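Local coordinates for protein phosphatase Slingshot homolog 2 (Homo sapiens, PDB 2NT2) that dephosphorylates cofilin and so activates it to bind and disassemble actin filaments, acting on phosphotyrosine, phosphoserine and phosphothreonine through the catalytic domain present here, at residues Gly108-Asp112 and Leu135-Gln139; Tyr71-Ser75 and Tyr102-Glu106; Asn35-Glu39 and Ile53-Asp57; His10-Gly14 and Ser95-Val99. The protein carries 1 engineered substitution. One frame throughout, in Å; residues are numbered along the deposited sequence.

Interaction 1. Residues Gly108-Asp112 and Leu135-Gln139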
loop_
_atom_site.group_PDB
_atom_site.type_symbol
_atom_site.label_atom_id
_atom_site.label_comp_id
_atom_site.label_asym_id
_atom_site.label_seq_id
_atom_site.Cartn_x
_atom_site.Cartn_y
_atom_site.Cartn_z
ATOM N N GLY A 108 -0.653 -0.255 15.614
ATOM C CA GLY A 108 0.133 -1.102 16.488
ATOM C C GLY A 108 -0.368 -2.534 16.510
ATOM O O GLY A 108 -0.354 -3.209 17.540
ATOM N N TRP A 109 -0.810 -3.004 15.352
ATOM C CA TRP A 109 -1.372 -4.331 15.183
ATOM C C TRP A 109 -0.325 -5.425 15.047
ATOM O O TRP A 109 0.701 -5.234 14.399
ATOM C CB TRP A 109 -2.266 -4.303 13.929
ATOM C CG TRP A 109 -3.599 -3.679 14.203
ATOM C CD1 TRP A 109 -4.027 -3.137 15.379
ATOM C CD2 TRP A 109 -4.674 -3.533 13.272
ATOM N NE1 TRP A 109 -5.307 -2.662 15.240
ATOM C CE2 TRP A 109 -5.728 -2.894 13.954
ATOM C CE3 TRP A 109 -4.844 -3.880 11.931
ATOM C CZ2 TRP A 109 -6.941 -2.596 13.335
ATOM C CZ3 TRP A 109 -6.044 -3.586 11.319
ATOM C CH2 TRP A 109 -7.077 -2.949 12.021
ATOM N N ASN A 110 -0.583 -6.587 15.637
ATOM C CA ASN A 110 0.255 -7.759 15.394
ATOM C C ASN A 110 0.267 -8.083 13.903
ATOM O O ASN A 110 -0.650 -7.685 13.184
ATOM C CB ASN A 110 -0.265 -8.967 16.169
ATOM C CG ASN A 110 0.196 -8.997 17.609
ATOM O OD1 ASN A 110 0.853 -8.066 18.082
ATOM N ND2 ASN A 110 -0.157 -10.072 18.305
ATOM N N LEU A 111 1.279 -8.805 13.425
ATOM C CA LEU A 111 1.335 -9.099 11.994
ATOM C C LEU A 111 0.152 -9.950 11.554
ATOM O O LEU A 111 -0.508 -9.620 10.562
ATOM C CB LEU A 111 2.640 -9.784 11.615
ATOM C CG LEU A 111 2.692 -10.393 10.209
ATOM C CD1 LEU A 111 2.320 -9.371 9.145
ATOM C CD2 LEU A 111 4.078 -10.975 9.954
ATOM N N ASP A 112 -0.111 -11.060 12.243
ATOM C CA ASP A 112 -1.233 -11.895 11.813
ATOM C C ASP A 112 -2.547 -11.123 11.864
ATOM O O ASP A 112 -3.355 -11.258 10.945
ATOM C CB ASP A 112 -1.278 -13.165 12.664
ATOM C CG ASP A 112 -0.256 -14.168 12.143
ATOM O OD1 ASP A 112 0.838 -13.755 11.707
ATOM O OD2 ASP A 112 -0.569 -15.382 12.146
ATOM N N LEU A 135 8.016 -8.559 6.632
ATOM C CA LEU A 135 6.953 -8.100 7.520
ATOM C C LEU A 135 7.145 -8.654 8.929
ATOM O O LEU A 135 6.922 -7.944 9.906
ATOM C CB LEU A 135 5.578 -8.488 6.969
ATOM C CG LEU A 135 5.075 -7.654 5.785
ATOM C CD1 LEU A 135 3.941 -8.378 5.072
ATOM C CD2 LEU A 135 4.637 -6.270 6.224
ATOM N N GLU A 136 7.582 -9.908 9.008
ATOM C CA GLU A 136 7.992 -10.532 10.256
ATOM C C GLU A 136 9.155 -9.763 10.881
ATOM O O GLU A 136 9.197 -9.542 12.087
ATOM C CB GLU A 136 8.443 -11.971 10.034
ATOM C CG GLU A 136 7.346 -12.998 9.869
ATOM C CD GLU A 136 7.903 -14.337 9.397
ATOM O OE1 GLU A 136 9.118 -14.574 9.592
ATOM O OE2 GLU A 136 7.113 -15.123 8.827
ATOM N N GLU A 137 10.114 -9.366 10.038
ATOM C CA GLU A 137 11.193 -8.523 10.550
ATOM C C GLU A 137 10.612 -7.215 11.097
ATOM O O GLU A 137 10.899 -6.842 12.232
ATOM C CB GLU A 137 12.242 -8.232 9.475
ATOM C CG GLU A 137 13.468 -7.512 10.010
ATOM C CD GLU A 137 14.653 -7.505 9.073
ATOM O OE1 GLU A 137 15.659 -6.843 9.426
ATOM O OE2 GLU A 137 14.586 -8.149 8.004
ATOM N N TYR A 138 9.810 -6.560 10.269
ATOM C CA TYR A 138 9.227 -5.258 10.582
ATOM C C TYR A 138 8.586 -5.293 11.964
ATOM O O TYR A 138 8.819 -4.422 12.801
ATOM C CB TYR A 138 8.200 -4.880 9.524
ATOM C CG TYR A 138 7.719 -3.454 9.535
ATOM C CD1 TYR A 138 8.619 -2.402 9.555
ATOM C CD2 TYR A 138 6.362 -3.151 9.523
ATOM C CE1 TYR A 138 8.200 -1.087 9.567
ATOM C CE2 TYR A 138 5.926 -1.837 9.532
ATOM C CZ TYR A 138 6.849 -0.811 9.554
ATOM O OH TYR A 138 6.435 0.501 9.561
ATOM N N GLN A 139 7.811 -6.346 12.193
ATOM C CA GLN A 139 7.228 -6.622 13.499
ATOM C C GLN A 139 8.284 -6.565 14.599
ATOM O O GLN A 139 8.154 -5.803 15.558
ATOM C CB GLN A 139 6.565 -7.997 13.477
ATOM C CG GLN A 139 5.820 -8.357 14.759
ATOM C CD GLN A 139 5.003 -9.621 14.551
ATOM O OE1 GLN A 139 5.540 -10.619 14.069
ATOM N NE2 GLN A 139 3.722 -9.561 14.889
#

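Interaction 2. Residues Tyr71-Ser75 and Tyr102-Glu106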
loop_
_atom_site.group_PDB
_atom_site.type_symbol
_atom_site.label_atom_id
_atom_site.label_comp_id
_atom_site.label_asym_id
_atom_site.label_seq_id
_atom_site.Cartn_x
_atom_site.Cartn_y
_atom_site.Cartn_z
ATOM N N TYR A 71 4.809 5.037 5.040
ATOM C CA TYR A 71 4.117 5.541 6.215
ATOM C C TYR A 71 3.901 7.051 6.119
ATOM O O TYR A 71 2.784 7.522 6.342
ATOM C CB TYR A 71 4.900 5.233 7.503
ATOM C CG TYR A 71 4.166 5.732 8.732
ATOM C CD1 TYR A 71 3.115 4.990 9.265
ATOM C CD2 TYR A 71 4.504 6.920 9.359
ATOM C CE1 TYR A 71 2.431 5.422 10.385
ATOM C CE2 TYR A 71 3.824 7.362 10.481
ATOM C CZ TYR A 71 2.788 6.608 10.989
ATOM O OH TYR A 71 2.104 7.034 12.102
ATOM N N LYS A 72 4.970 7.770 5.812
ATOM C CA LYS A 72 4.986 9.222 5.717
ATOM C C LYS A 72 3.912 9.744 4.763
ATOM O O LYS A 72 3.161 10.664 5.077
ATOM C CB LYS A 72 6.367 9.692 5.247
ATOM C CG LYS A 72 6.824 11.019 5.814
ATOM C CD LYS A 72 6.928 12.096 4.742
ATOM C CE LYS A 72 6.253 13.395 5.155
ATOM N NZ LYS A 72 4.774 13.243 5.283
ATOM N N PHE A 73 3.874 9.153 3.573
ATOM C CA PHE A 73 2.948 9.576 2.541
ATOM C C PHE A 73 1.496 9.319 2.935
ATOM O O PHE A 73 0.663 10.221 2.843
ATOM C CB PHE A 73 3.274 8.865 1.223
ATOM C CG PHE A 73 2.524 9.448 0.033
ATOM C CD1 PHE A 73 2.845 10.709 -0.440
ATOM C CD2 PHE A 73 1.519 8.729 -0.592
ATOM C CE1 PHE A 73 2.176 11.251 -1.518
ATOM C CE2 PHE A 73 0.844 9.267 -1.672
ATOM C CZ PHE A 73 1.175 10.527 -2.137
ATOM N N ILE A 74 1.214 8.092 3.358
ATOM C CA ILE A 74 -0.145 7.688 3.697
ATOM C C ILE A 74 -0.664 8.501 4.881
ATOM O O ILE A 74 -1.833 8.869 4.928
ATOM C CB ILE A 74 -0.230 6.193 4.071
ATOM C CG1 ILE A 74 0.191 5.222 2.966
ATOM C CG2 ILE A 74 -1.626 5.852 4.575
ATOM C CD1 ILE A 74 0.276 3.783 3.431
ATOM N N SER A 75 0.230 8.749 5.833
ATOM C CA SER A 75 -0.047 9.609 6.975
ATOM C C SER A 75 -0.362 11.022 6.483
ATOM O O SER A 75 -1.226 11.717 7.016
ATOM C CB SER A 75 1.137 9.608 7.942
ATOM O OG SER A 75 1.488 10.913 8.365
ATOM N N TYR A 102 1.846 -0.708 7.146
ATOM C CA TYR A 102 1.341 0.566 7.659
ATOM C C TYR A 102 0.402 0.340 8.847
ATOM O O TYR A 102 0.491 1.039 9.854
ATOM C CB TYR A 102 0.624 1.345 6.561
ATOM C CG TYR A 102 -0.104 2.572 7.069
ATOM C CD1 TYR A 102 0.595 3.727 7.393
ATOM C CD2 TYR A 102 -1.482 2.576 7.226
ATOM C CE1 TYR A 102 -0.056 4.853 7.860
ATOM C CE2 TYR A 102 -2.144 3.698 7.691
ATOM C CZ TYR A 102 -1.427 4.834 8.006
ATOM O OH TYR A 102 -2.090 5.950 8.468
ATOM N N ALA A 103 -0.486 -0.636 8.728
ATOM C CA ALA A 103 -1.438 -0.971 9.782
ATOM C C ALA A 103 -0.740 -1.425 11.057
ATOM O O ALA A 103 -1.122 -1.037 12.167
ATOM C CB ALA A 103 -2.417 -2.028 9.298
ATOM N N MET A 104 0.308 -2.233 10.921
ATOM C CA MET A 104 1.117 -2.632 12.073
ATOM C C MET A 104 1.670 -1.397 12.783
ATOM O O MET A 104 1.516 -1.205 13.985
ATOM C CB MET A 104 2.288 -3.504 11.628
ATOM C CG MET A 104 1.945 -4.932 11.265
ATOM S SD MET A 104 3.268 -5.779 10.378
ATOM C CE MET A 104 4.529 -5.891 11.638
ATOM N N LYS A 105 2.324 -0.552 11.990
ATOM C CA LYS A 105 2.898 0.680 12.515
ATOM C C LYS A 105 1.836 1.616 13.085
ATOM O O LYS A 105 1.931 2.063 14.229
ATOM C CB LYS A 105 3.680 1.409 11.417
ATOM C CG LYS A 105 4.494 2.577 11.960
ATOM C CD LYS A 105 5.756 2.814 11.145
ATOM C CE LYS A 105 6.253 4.242 11.343
ATOM N NZ LYS A 105 6.397 4.569 12.791
ATOM N N GLU A 106 0.830 1.915 12.275
ATOM C CA GLU A 106 -0.175 2.924 12.584
ATOM C C GLU A 106 -1.049 2.542 13.764
ATOM O O GLU A 106 -1.207 3.334 14.703
ATOM C CB GLU A 106 -1.032 3.199 11.345
ATOM C CG GLU A 106 -2.135 4.220 11.508
ATOM C CD GLU A 106 -1.659 5.585 11.945
ATOM O OE1 GLU A 106 -0.964 6.291 11.189
ATOM O OE2 GLU A 106 -1.992 5.975 13.088
#

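Interaction 3. Residues Asn35-Glu39 and Ile53-Asp57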
loop_
_atom_site.group_PDB
_atom_site.type_symbol
_atom_site.label_atom_id
_atom_site.label_comp_id
_atom_site.label_asym_id
_atom_site.label_seq_id
_atom_site.Cartn_x
_atom_site.Cartn_y
_atom_site.Cartn_z
ATOM N N ASN A 35 2.116 4.512 -5.512
ATOM C CA ASN A 35 2.451 3.601 -6.590
ATOM C C ASN A 35 3.712 2.810 -6.246
ATOM O O ASN A 35 4.819 3.314 -6.415
ATOM C CB ASN A 35 2.651 4.411 -7.872
ATOM C CG ASN A 35 2.877 3.543 -9.088
ATOM O OD1 ASN A 35 3.163 2.356 -8.955
ATOM N ND2 ASN A 35 2.745 4.155 -10.261
ATOM N N VAL A 36 3.524 1.595 -5.756
ATOM C CA VAL A 36 4.588 0.722 -5.290
ATOM C C VAL A 36 5.132 -0.151 -6.413
ATOM O O VAL A 36 5.172 -1.382 -6.311
ATOM C CB VAL A 36 4.091 -0.188 -4.144
ATOM C CG1 VAL A 36 5.275 -0.767 -3.378
ATOM C CG2 VAL A 36 3.185 0.584 -3.203
ATOM N N THR A 37 5.507 0.476 -7.525
ATOM C CA THR A 37 6.037 -0.234 -8.674
ATOM C C THR A 37 7.195 0.545 -9.305
ATOM O O THR A 37 7.309 1.753 -9.102
ATOM C CB THR A 37 5.008 -0.489 -9.790
ATOM O OG1 THR A 37 4.960 0.649 -10.669
ATOM C CG2 THR A 37 3.600 -0.709 -9.271
ATOM N N ARG A 38 7.991 -0.170 -10.083
ATOM C CA ARG A 38 8.985 0.429 -10.958
ATOM C C ARG A 38 8.427 0.588 -12.377
ATOM O O ARG A 38 8.744 1.571 -13.049
ATOM C CB ARG A 38 10.256 -0.423 -11.014
ATOM C CG ARG A 38 11.262 0.077 -12.049
ATOM C CD ARG A 38 12.376 0.878 -11.396
ATOM N NE ARG A 38 12.433 2.248 -11.893
ATOM C CZ ARG A 38 13.039 3.261 -11.301
ATOM N NH1 ARG A 38 13.676 3.092 -10.150
ATOM N NH2 ARG A 38 13.010 4.463 -11.860
ATOM N N GLU A 39 7.621 -0.376 -12.792
ATOM C CA GLU A 39 7.173 -0.553 -14.162
ATOM C C GLU A 39 5.822 0.058 -14.496
ATOM O O GLU A 39 5.422 0.175 -15.657
ATOM C CB GLU A 39 7.142 -2.066 -14.458
ATOM C CG GLU A 39 5.944 -2.796 -13.879
ATOM C CD GLU A 39 6.159 -3.320 -12.476
ATOM O OE1 GLU A 39 5.503 -4.317 -12.096
ATOM O OE2 GLU A 39 6.976 -2.755 -11.720
ATOM N N ILE A 53 7.564 4.029 -5.263
ATOM C CA ILE A 53 8.476 3.075 -4.651
ATOM C C ILE A 53 8.936 2.090 -5.732
ATOM O O ILE A 53 8.321 1.053 -5.969
ATOM C CB ILE A 53 7.822 2.330 -3.476
ATOM C CG1 ILE A 53 7.295 3.200 -2.341
ATOM C CG2 ILE A 53 8.724 1.217 -2.956
ATOM C CD1 ILE A 53 8.130 4.318 -1.777
ATOM N N ARG A 54 10.008 2.486 -6.400
ATOM C CA ARG A 54 10.408 1.987 -7.704
ATOM C C ARG A 54 11.157 0.663 -7.612
ATOM O O ARG A 54 12.370 0.579 -7.766
ATOM C CB ARG A 54 11.237 3.062 -8.416
ATOM C CG ARG A 54 10.663 4.452 -8.134
ATOM C CD ARG A 54 10.810 5.381 -9.314
ATOM N NE ARG A 54 11.154 6.743 -8.882
ATOM C CZ ARG A 54 12.322 7.068 -8.340
ATOM N NH1 ARG A 54 13.270 6.161 -8.148
ATOM N NH2 ARG A 54 12.553 8.327 -7.979
ATOM N N VAL A 55 10.362 -0.368 -7.379
ATOM C CA VAL A 55 10.767 -1.687 -6.943
ATOM C C VAL A 55 10.030 -2.777 -7.703
ATOM O O VAL A 55 8.875 -2.597 -8.108
ATOM C CB VAL A 55 10.459 -1.797 -5.429
ATOM C CG1 VAL A 55 9.515 -2.954 -5.159
ATOM C CG2 VAL A 55 11.734 -1.894 -4.622
ATOM N N TYR A 56 10.673 -3.924 -7.929
ATOM C CA TYR A 56 9.988 -5.026 -8.597
ATOM C C TYR A 56 9.466 -6.033 -7.561
ATOM O O TYR A 56 9.981 -6.135 -6.448
ATOM C CB TYR A 56 10.879 -5.740 -9.593
ATOM C CG TYR A 56 11.383 -4.973 -10.782
ATOM C CD1 TYR A 56 12.710 -4.567 -10.860
ATOM C CD2 TYR A 56 10.554 -4.648 -11.845
ATOM C CE1 TYR A 56 13.193 -3.861 -11.946
ATOM C CE2 TYR A 56 11.024 -3.944 -12.936
ATOM C CZ TYR A 56 12.341 -3.552 -12.987
ATOM O OH TYR A 56 12.815 -2.849 -14.074
ATOM N N ASP A 57 8.438 -6.770 -7.955
ATOM C CA ASP A 57 7.831 -7.819 -7.149
ATOM C C ASP A 57 8.681 -9.088 -7.186
ATOM O O ASP A 57 8.314 -10.076 -7.827
ATOM C CB ASP A 57 6.422 -8.137 -7.665
ATOM C CG ASP A 57 5.606 -8.946 -6.674
ATOM O OD1 ASP A 57 5.991 -8.993 -5.488
ATOM O OD2 ASP A 57 4.573 -9.515 -7.096
HETATM O O HOH W 1 7.544 -6.880 -10.960
#

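Interaction 4. Residues His10-Gly14 and Ser95-Val99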
loop_
_atom_site.group_PDB
_atom_site.type_symbol
_atom_site.label_atom_id
_atom_site.label_comp_id
_atom_site.label_asym_id
_atom_site.label_seq_id
_atom_site.Cartn_x
_atom_site.Cartn_y
_atom_site.Cartn_z
ATOM N N HIS A 10 -8.863 6.182 5.121
ATOM C CA HIS A 10 -8.007 6.917 4.206
ATOM C C HIS A 10 -7.135 6.029 3.338
ATOM O O HIS A 10 -6.165 6.520 2.744
ATOM C CB HIS A 10 -7.124 7.879 5.019
ATOM C CG HIS A 10 -6.206 7.157 5.960
ATOM N ND1 HIS A 10 -6.650 6.306 6.946
ATOM C CD2 HIS A 10 -4.854 7.164 6.057
ATOM C CE1 HIS A 10 -5.614 5.821 7.613
ATOM N NE2 HIS A 10 -4.507 6.328 7.090
ATOM N N VAL A 11 -7.431 4.733 3.234
ATOM C CA VAL A 11 -6.508 3.838 2.525
ATOM C C VAL A 11 -7.245 2.866 1.614
ATOM O O VAL A 11 -8.127 2.129 2.060
ATOM C CB VAL A 11 -5.626 3.012 3.480
ATOM C CG1 VAL A 11 -4.724 2.054 2.709
ATOM C CG2 VAL A 11 -4.793 3.914 4.378
ATOM N N PHE A 12 -6.849 2.842 0.343
ATOM C CA PHE A 12 -7.343 1.827 -0.584
ATOM C C PHE A 12 -6.182 0.958 -1.065
ATOM O O PHE A 12 -5.075 1.467 -1.236
ATOM C CB PHE A 12 -8.054 2.454 -1.785
ATOM C CG PHE A 12 -9.497 2.850 -1.499
ATOM C CD1 PHE A 12 -9.795 4.088 -0.956
ATOM C CD2 PHE A 12 -10.532 1.972 -1.776
ATOM C CE1 PHE A 12 -11.104 4.447 -0.691
ATOM C CE2 PHE A 12 -11.842 2.319 -1.510
ATOM C CZ PHE A 12 -12.132 3.558 -0.965
ATOM N N LEU A 13 -6.475 -0.309 -1.294
ATOM C CA LEU A 13 -5.518 -1.260 -1.858
ATOM C C LEU A 13 -5.987 -1.742 -3.226
ATOM O O LEU A 13 -7.115 -2.237 -3.353
ATOM C CB LEU A 13 -5.347 -2.428 -0.880
ATOM C CG LEU A 13 -4.337 -3.504 -1.288
ATOM C CD1 LEU A 13 -2.950 -2.893 -1.381
ATOM C CD2 LEU A 13 -4.368 -4.673 -0.312
ATOM N N GLY A 14 -5.172 -1.609 -4.274
ATOM C CA GLY A 14 -5.656 -1.928 -5.611
ATOM C C GLY A 14 -4.595 -2.259 -6.633
ATOM O O GLY A 14 -3.432 -2.517 -6.327
ATOM N N SER A 95 1.883 -3.953 -3.071
ATOM C CA SER A 95 0.902 -3.061 -2.471
ATOM C C SER A 95 0.344 -3.645 -1.174
ATOM O O SER A 95 0.258 -2.923 -0.182
ATOM C CB SER A 95 -0.228 -2.756 -3.449
ATOM O OG SER A 95 -0.730 -3.918 -4.074
ATOM N N ALA A 96 -0.018 -4.929 -1.204
ATOM C CA ALA A 96 -0.626 -5.564 -0.035
ATOM C C ALA A 96 0.314 -5.513 1.169
ATOM O O ALA A 96 -0.099 -5.107 2.253
ATOM C CB ALA A 96 -1.051 -6.992 -0.316
ATOM N N SER A 97 1.565 -5.907 0.949
ATOM C CA SER A 97 2.575 -5.918 1.990
ATOM C C SER A 97 2.736 -4.539 2.621
ATOM O O SER A 97 2.764 -4.403 3.843
ATOM C CB SER A 97 3.928 -6.367 1.424
ATOM O OG SER A 97 3.771 -7.458 0.538
ATOM N N THR A 98 2.846 -3.525 1.769
ATOM C CA THR A 98 2.984 -2.151 2.237
ATOM C C THR A 98 1.820 -1.758 3.138
ATOM O O THR A 98 2.007 -1.193 4.212
ATOM C CB THR A 98 3.050 -1.164 1.054
ATOM O OG1 THR A 98 4.214 -1.445 0.273
ATOM C CG2 THR A 98 3.190 0.261 1.566
ATOM N N VAL A 99 0.611 -2.095 2.694
ATOM C CA VAL A 99 -0.583 -1.785 3.478
ATOM C C VAL A 99 -0.562 -2.513 4.815
ATOM O O VAL A 99 -0.919 -1.959 5.855
ATOM C CB VAL A 99 -1.873 -2.137 2.719
ATOM C CG1 VAL A 99 -3.054 -2.128 3.674
ATOM C CG2 VAL A 99 -2.113 -1.175 1.567
#

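Interaction 1. Residues Gly108-Asp112 and Leu135-Gln139
The backbone N of Leu111 lies close to the carboxamide of Gln139: in the model NE2 lies 2.9 Å from Leu111 N. That amide has probably been built the wrong way round, so which of its two polar atoms faces the nitrogen stays doubtful; turned back, the pair may be a hydrogen bond. Gln139 gets there by being straight, CG opposite the backbone N (chi1 -175°) and the chain extended beyond it, which carries the amide from helix 129-143 to the very start of helix 111-121. There Asn110 sits in the N-cap place, yet its side chain makes no capping bond.

Below the amide the contact turns apolar. CB of Leu111 lies 3.8 Å from Gln139 CD, and its forked end straddles the neighbouring residues Leu135 and Glu136. The CD1 methyl rests against Leu135 CB at 4.0 Å, the two side chains running about at right angles. CD2 takes the other side, 3.8 Å from Glu136 CG and equally close to Glu136 N, so the aliphatic root of an exposed glutamate roofs the leucine. Ile100 and Met104 of helix 94-107 back the same residues, Ile100 against Leu111 and Met104 against Gln139, so the contact joins the last two helices over the one that precedes them.

The chemistry implies a split role: a buried leucine supplies the hydrophobic grip, while a glutamine amide may offer a polar partner to a first-turn N-H that no earlier helical carbonyl can serve.

Interaction 2. Residues Tyr71-Ser75 and Tyr102-Glu106
Tyr71 and Tyr102 both set CG trans to the backbone N, with chi1 of -179° and 171°, and this swings the two rings into the space between helix 67-79 and helix 94-107. They meet obliquely, neither stacked nor edge-to-face, with CD1 of Tyr71 3.4 Å from CD1 of Tyr102.

Each ring is then covered from the partner helix. Over one face of Tyr71 lies the Lys105 side chain, stretched out until it bends at its last torsion: CE sits above the middle of the ring, 3.7 Å from the centroid, in a CH-pi contact, and NZ follows at 4.4 Å from the same centroid as a cation-pi partner. On Tyr102, the CG2 methyl of Ile74 presses on one face, 3.8 Å from the centroid and shifted toward the rim, while CB of Glu106 from its own helix takes the opposite face. A bend at chi2 folds the Glu106 carboxylate back toward both phenols; OE1 is 3.3 Å from Tyr71 OH and 3.0 Å from Tyr102 OH. The firm partner of Tyr102 OH is His10 NE2, which ties this hydroxyl to the start of strand 11-14.

The short helix segments cross steeply, at -77°. Such aromatic and aliphatic packing joins two helices of the protein-tyrosine phosphatase fold, in which helix 94-107 is the one that directly follows the phosphate-binding loop.

Interaction 3. Residues Asn35-Glu39 and Ile53-Asp57
Asn35 and Ile53 continue the pairing of parallel strands 30-35 and 49-52 of the phosphatase sheet just before both segments turn, each through an inverse gamma turn, centred on Val36 and Arg54. This inner part is close-knit. Ile53 N donates to Asn35 O at 3.1 Å, nearly straight at 169°, though tilted from the carbonyl plane. Val36 and Ile53 lie side by side and point the same way, Val36 CG1 4.0 Å from Ile53 CG2, and Arg54 CA sends its hydrogen to Thr37 O (3.4 Å) as a CA-H...O contact. Thr37 stands next to Ser88, the engineered replacement of the nucleophile, its side chain about 4 Å away.

The outer side is looser and exposed. Arg38 bends twice to pass over Arg54, bringing two like-charged groups together with NH1 of one 3.7 Å from NH1 of the other, while its CB covers a face of the Tyr56 ring in a CH-pi contact, 4.2 Å from the centroid. Arg38 N reaches Val55 O only weakly. Glu39 turns inward instead, its OE1 in a salt bridge with Arg94 of the signature loop. A water accepts from Asp57 N at 3.1 Å and donates weakly to Glu39 OE1 at 3.5 Å.

Interaction 4. Residues His10-Gly14 and Ser95-Val99
The apolar contacts come first, and Leu13 makes most of them. With CG swung opposite its backbone N (chi1 -178°), it lifts off strand 11-14 and spreads its two methyls over the first turn of helix 94-107. CD1 fits into the notch between Ser95 and Val99, 3.4 Å from Ser95 CB, tighter than ordinary van der Waals contact, and 3.5 Å from Val99 CG2. CD2 goes to the other side and lies 4.0 Å from Ala96 CB. Two residues back along the strand, Val11 CG1 reaches the same Val99 methyl, CG2, at 4.3 Å, a looser touch. Ile7 of strand 5-8 and Val86 of strand 83-87 close in on Val99 too, so the helix sits in a greasy bed made by three strands.

This is the core of the protein-tyrosine phosphatase fold: the segments of strand and helix run nearly antiparallel, at 155°, and the helix starts where the HCX5R loop between strand 83-87 and helix 94-107 ends.

Polar atoms gather at the helix start. Ser95 OG takes the crowded position between backbone N and carbonyl carbon (chi1 47°), where it hydrogen-bonds to OG of Ser88, the engineered substitute for the catalytic cysteine. Ser95 fills the place, right after the signature arginine, where relatives carry a serine or threonine whose hydroxyl faces the nucleophile. A bound sulfate, probably from the crystallisation liquor, lies about 4 Å from the Ser95 side chain.

Helix 94-107 runs through most of this set: its first turn packs on strand 11-14 in interaction 4, and its later turns meet helix 67-79 in interaction 2, the two centres about 10 Å apart. Interactions 2 and 4 cross along the chain, and a probable hydrogen bond between His10 NE2 and Tyr102 OH joins them. Interaction 3 is nested within the loop that interaction 4 closes; about 13 Å from it between centres, it touches through Val36 and Thr98, and both border the site of the engineered Ser88. Interaction 1 comes last in sequence and lies about 22 Å from interaction 3 between centres. Met104 packs against Gln139, so the peripheral helices continue inward through helix 94-107 to the catalytic end of the sheet.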